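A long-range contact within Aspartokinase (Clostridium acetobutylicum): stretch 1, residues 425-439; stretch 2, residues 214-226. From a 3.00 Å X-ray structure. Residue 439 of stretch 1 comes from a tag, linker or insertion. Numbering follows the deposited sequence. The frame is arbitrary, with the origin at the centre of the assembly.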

# COMPACT_ATOMS: atom_id res chain seq x y z
N ASP B 425 -3.20 -22.17 -2.55
CA ASP B 425 -2.39 -22.42 -1.34
C ASP B 425 -2.98 -21.85 -0.03
O ASP B 425 -2.45 -22.10 1.05
CB ASP B 425 -0.97 -21.90 -1.55
CG ASP B 425 -0.16 -22.75 -2.53
OD1 ASP B 425 -0.64 -23.83 -2.94
OD2 ASP B 425 0.97 -22.34 -2.89
N PHE B 426 -4.07 -21.09 -0.13
CA PHE B 426 -4.67 -20.44 1.04
C PHE B 426 -4.78 -21.39 2.24
O PHE B 426 -4.17 -21.15 3.28
CB PHE B 426 -6.04 -19.88 0.67
CG PHE B 426 -6.80 -19.29 1.82
CD1 PHE B 426 -6.57 -17.99 2.23
CD2 PHE B 426 -7.77 -20.04 2.48
CE1 PHE B 426 -7.28 -17.44 3.29
CE2 PHE B 426 -8.48 -19.49 3.54
CZ PHE B 426 -8.24 -18.19 3.94
N GLU B 427 -5.52 -22.47 2.08
CA GLU B 427 -5.77 -23.39 3.19
C GLU B 427 -4.49 -24.07 3.67
O GLU B 427 -4.38 -24.44 4.83
CB GLU B 427 -6.81 -24.45 2.80
N LYS B 428 -3.53 -24.22 2.77
CA LYS B 428 -2.24 -24.85 3.10
C LYS B 428 -1.43 -23.92 4.00
O LYS B 428 -0.86 -24.35 5.01
CB LYS B 428 -1.47 -25.17 1.82
CG LYS B 428 -0.45 -26.29 1.92
CD LYS B 428 0.06 -26.65 0.53
CE LYS B 428 1.13 -27.74 0.55
NZ LYS B 428 1.98 -27.72 -0.68
N ALA B 429 -1.38 -22.65 3.62
CA ALA B 429 -0.67 -21.64 4.38
C ALA B 429 -1.21 -21.55 5.81
O ALA B 429 -0.48 -21.78 6.77
CB ALA B 429 -0.81 -20.30 3.68
N VAL B 430 -2.50 -21.23 5.92
CA VAL B 430 -3.17 -21.10 7.22
C VAL B 430 -2.88 -22.29 8.13
O VAL B 430 -2.59 -22.11 9.31
CB VAL B 430 -4.70 -20.99 7.07
CG1 VAL B 430 -5.34 -20.79 8.43
CG2 VAL B 430 -5.08 -19.85 6.13
N LYS B 431 -2.96 -23.50 7.57
CA LYS B 431 -2.57 -24.71 8.28
C LYS B 431 -1.16 -24.54 8.84
O LYS B 431 -0.94 -24.64 10.05
CB LYS B 431 -2.59 -25.93 7.36
CG LYS B 431 -3.82 -26.83 7.47
CD LYS B 431 -3.90 -27.82 6.31
CE LYS B 431 -4.87 -28.97 6.56
NZ LYS B 431 -6.31 -28.55 6.61
N SER B 432 -0.22 -24.25 7.94
CA SER B 432 1.21 -24.21 8.26
C SER B 432 1.53 -23.25 9.39
O SER B 432 2.36 -23.54 10.25
CB SER B 432 2.02 -23.78 7.04
OG SER B 432 1.32 -24.05 5.84
N ILE B 433 0.87 -22.10 9.38
CA ILE B 433 1.16 -21.05 10.34
C ILE B 433 0.63 -21.43 11.72
O ILE B 433 1.25 -21.10 12.73
CB ILE B 433 0.55 -19.70 9.92
CG1 ILE B 433 1.05 -19.28 8.54
CG2 ILE B 433 0.91 -18.63 10.93
CD1 ILE B 433 0.22 -18.17 7.93
N TYR B 434 -0.52 -22.11 11.75
CA TYR B 434 -1.09 -22.59 13.01
C TYR B 434 -0.12 -23.57 13.64
O TYR B 434 0.27 -23.41 14.80
CB TYR B 434 -2.47 -23.25 12.80
CG TYR B 434 -3.12 -23.75 14.09
CD1 TYR B 434 -2.70 -24.92 14.72
CD2 TYR B 434 -4.17 -23.04 14.68
CE1 TYR B 434 -3.28 -25.37 15.89
CE2 TYR B 434 -4.76 -23.48 15.86
CZ TYR B 434 -4.31 -24.65 16.46
OH TYR B 434 -4.89 -25.09 17.63
N ASN B 435 0.28 -24.58 12.88
CA ASN B 435 1.17 -25.61 13.41
C ASN B 435 2.47 -25.01 13.91
O ASN B 435 3.01 -25.44 14.93
CB ASN B 435 1.47 -26.67 12.36
CG ASN B 435 0.22 -27.27 11.78
OD1 ASN B 435 -0.88 -27.05 12.29
ND2 ASN B 435 0.37 -28.02 10.69
N ALA B 436 2.97 -24.01 13.20
CA ALA B 436 4.17 -23.31 13.62
C ALA B 436 4.09 -22.82 15.06
O ALA B 436 5.11 -22.77 15.75
CB ALA B 436 4.42 -22.13 12.69
N PHE B 437 2.90 -22.44 15.51
CA PHE B 437 2.74 -21.84 16.83
C PHE B 437 2.01 -22.72 17.86
O PHE B 437 1.77 -22.27 18.97
CB PHE B 437 2.00 -20.52 16.70
CG PHE B 437 2.80 -19.45 16.02
CD1 PHE B 437 3.70 -18.69 16.73
CD2 PHE B 437 2.64 -19.19 14.67
CE1 PHE B 437 4.43 -17.69 16.12
CE2 PHE B 437 3.36 -18.20 14.05
CZ PHE B 437 4.27 -17.45 14.77
N ASN B 438 1.67 -23.95 17.50
CA ASN B 438 0.97 -24.82 18.45
C ASN B 438 1.55 -26.23 18.48
O ASN B 438 0.92 -27.18 18.03
CB ASN B 438 -0.52 -24.85 18.13
CG ASN B 438 -1.17 -23.48 18.30
OD1 ASN B 438 -1.57 -22.84 17.33
ND2 ASN B 438 -1.28 -23.02 19.55
N GLU B 439 2.77 -26.33 19.03
CA GLU B 439 3.44 -27.61 19.25
C GLU B 439 3.82 -28.31 17.94
O GLU B 439 3.63 -29.51 17.77
CB GLU B 439 2.56 -28.53 20.12
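Stretch 2 (214-226) LMADPRIVENPKT

Stretch 1 is mostly one helix, roughly Phe426 to Phe437. Stretch 2 has no regular secondary structure. It is loop and turn, with helical backbone angles at Pro218, Arg219 and Ile220 but without the regular bonds of a helix. The turn is held by the backbone hydrogen bond from Val221 N to Asp217 O, 2.9 Å. A second tie, Met215 N to Lys225 O at 2.8 Å, draws the two ends of the loop together. The chain therefore doubles back on itself, and stretch 2 has no single direction along the helix. Ile220 lies beside Glu427, with CA atoms 6.1 Å apart. Val221 lies beside Lys431, at 5.9 Å between CA atoms. Farther along the helix, Ala216 is the nearest to Tyr434, CA to CA 7.7 Å, and Lys225 is nearest Asn438, CA to CA 9.0 Å.

Two residues, Ile220 and Tyr434, cover the most surface. Ile220 points toward the helix and fits against its first turns. Its CD1 is 3.5 Å from Phe426 CE2. Its CG2 is 3.6 Å from the backbone atom Glu427 O and 4.2 Å from Val430 CB. The backbone of Ile220 is also engaged: Lys431 NZ donates a hydrogen bond to Ile220 O, 2.7 Å. The CA-to-CB bond of Lys431 points sideways, but the long side chain brings its amine back to the loop.

The CA-to-CB bond of Tyr434 points toward stretch 2, and its ring packs against both arms of the loop. Val221 CG2 sits over one face of the Tyr434 ring, 3.8 Å from its centroid and 9° off the normal, a CH-pi contact. Met215, a selenomethionine, places CB at the ring edge, 4.1 Å from Tyr434 CE2. Its SE makes an oblique contact, 5.3 Å from the Tyr434 ring centroid. Ala216 CB is 4.2 Å from Tyr434 CD2, and Pro224 CB is 4.0 Å from Tyr434 CE2. The hydroxyl is not left without a partner in this apolar setting. Lys225 N donates to Tyr434 OH at 3.1 Å, and the angle of 170° makes the bond nearly straight. Residues from both arms of the loop thus meet around one ring.

Lys225 also points toward stretch 1. It extends the contact past Tyr434 to Asn438, beyond the helix. The total surface buried between the stretches, both sides summed, is 567 Å².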

# COMPACT_ATOMS: atom_id res chain seq x y z
N LEU B 214 -12.47 -18.84 17.67
CA LEU B 214 -11.38 -19.80 17.54
C LEU B 214 -10.12 -19.16 17.01
O LEU B 214 -10.16 -18.12 16.35
CB LEU B 214 -11.79 -20.96 16.63
CG LEU B 214 -12.90 -21.87 17.14
CD1 LEU B 214 -13.27 -22.83 16.02
CD2 LEU B 214 -12.47 -22.62 18.39
N MSE B 215 -8.99 -19.79 17.28
CA MSE B 215 -7.70 -19.27 16.83
C MSE B 215 -7.65 -19.27 15.34
O MSE B 215 -7.01 -18.40 14.75
CB MSE B 215 -6.60 -20.16 17.39
CG MSE B 215 -5.27 -19.44 17.39
SE MSE B 215 -4.11 -20.25 18.75
CE MSE B 215 -5.18 -19.98 20.39
N ALA B 216 -8.31 -20.24 14.70
CA ALA B 216 -8.43 -20.28 13.24
C ALA B 216 -9.78 -20.83 12.78
O ALA B 216 -10.60 -21.30 13.57
CB ALA B 216 -7.31 -21.11 12.64
N ASP B 217 -9.99 -20.74 11.47
CA ASP B 217 -11.15 -21.30 10.80
C ASP B 217 -11.17 -22.82 11.04
O ASP B 217 -10.25 -23.53 10.63
CB ASP B 217 -11.06 -20.99 9.30
CG ASP B 217 -12.36 -21.21 8.55
OD1 ASP B 217 -12.96 -22.30 8.68
OD2 ASP B 217 -12.77 -20.29 7.81
N PRO B 218 -12.24 -23.33 11.68
CA PRO B 218 -12.27 -24.74 12.06
C PRO B 218 -12.50 -25.70 10.89
O PRO B 218 -12.21 -26.90 11.00
CB PRO B 218 -13.44 -24.79 13.04
CG PRO B 218 -14.37 -23.74 12.54
CD PRO B 218 -13.54 -22.67 11.89
N ARG B 219 -13.02 -25.18 9.78
CA ARG B 219 -13.06 -25.93 8.53
C ARG B 219 -11.66 -26.23 8.05
O ARG B 219 -11.39 -27.33 7.57
CB ARG B 219 -13.80 -25.16 7.44
CG ARG B 219 -15.31 -25.17 7.60
CD ARG B 219 -15.96 -24.05 6.82
NE ARG B 219 -15.70 -22.75 7.44
CZ ARG B 219 -16.13 -21.58 6.97
NH1 ARG B 219 -16.83 -21.53 5.84
NH2 ARG B 219 -15.84 -20.46 7.62
N ILE B 220 -10.77 -25.25 8.21
CA ILE B 220 -9.41 -25.36 7.70
C ILE B 220 -8.53 -26.15 8.66
O ILE B 220 -7.97 -27.18 8.28
CB ILE B 220 -8.77 -23.98 7.44
CG1 ILE B 220 -9.67 -23.11 6.55
CG2 ILE B 220 -7.41 -24.14 6.77
CD1 ILE B 220 -9.07 -21.78 6.18
N VAL B 221 -8.41 -25.68 9.89
CA VAL B 221 -7.56 -26.35 10.88
C VAL B 221 -8.44 -27.24 11.76
O VAL B 221 -9.59 -26.88 12.03
CB VAL B 221 -6.74 -25.35 11.73
CG1 VAL B 221 -7.64 -24.30 12.35
CG2 VAL B 221 -5.93 -26.06 12.80
N GLU B 222 -7.92 -28.39 12.16
CA GLU B 222 -8.72 -29.36 12.92
C GLU B 222 -8.67 -29.04 14.42
O GLU B 222 -7.59 -28.89 14.99
CB GLU B 222 -8.27 -30.81 12.65
CG GLU B 222 -6.91 -31.21 13.23
CD GLU B 222 -6.98 -31.85 14.62
OE1 GLU B 222 -6.07 -31.60 15.43
OE2 GLU B 222 -7.94 -32.61 14.89
N ASN B 223 -9.84 -28.92 15.03
CA ASN B 223 -9.95 -28.79 16.48
C ASN B 223 -9.11 -27.63 17.05
O ASN B 223 -8.41 -27.81 18.07
CB ASN B 223 -9.56 -30.13 17.12
CG ASN B 223 -10.23 -30.37 18.47
OD1 ASN B 223 -11.13 -29.64 18.86
ND2 ASN B 223 -9.77 -31.39 19.17
N PRO B 224 -9.18 -26.45 16.40
CA PRO B 224 -8.34 -25.28 16.72
C PRO B 224 -8.66 -24.66 18.06
O PRO B 224 -9.82 -24.45 18.38
CB PRO B 224 -8.70 -24.29 15.63
CG PRO B 224 -10.10 -24.61 15.29
CD PRO B 224 -10.19 -26.10 15.38
N LYS B 225 -7.63 -24.32 18.82
CA LYS B 225 -7.79 -23.75 20.15
C LYS B 225 -8.75 -22.54 20.19
O LYS B 225 -8.91 -21.82 19.20
CB LYS B 225 -6.43 -23.35 20.73
CG LYS B 225 -5.59 -24.55 21.16
CD LYS B 225 -4.12 -24.21 21.31
CE LYS B 225 -3.30 -25.46 21.64
NZ LYS B 225 -1.83 -25.27 21.45
N THR B 226 -9.39 -22.36 21.34
CA THR B 226 -10.24 -21.20 21.59
C THR B 226 -9.37 -20.04 22.02
O THR B 226 -8.38 -20.24 22.71
CB THR B 226 -11.24 -21.49 22.71
OG1 THR B 226 -12.15 -22.51 22.27
CG2 THR B 226 -12.02 -20.23 23.12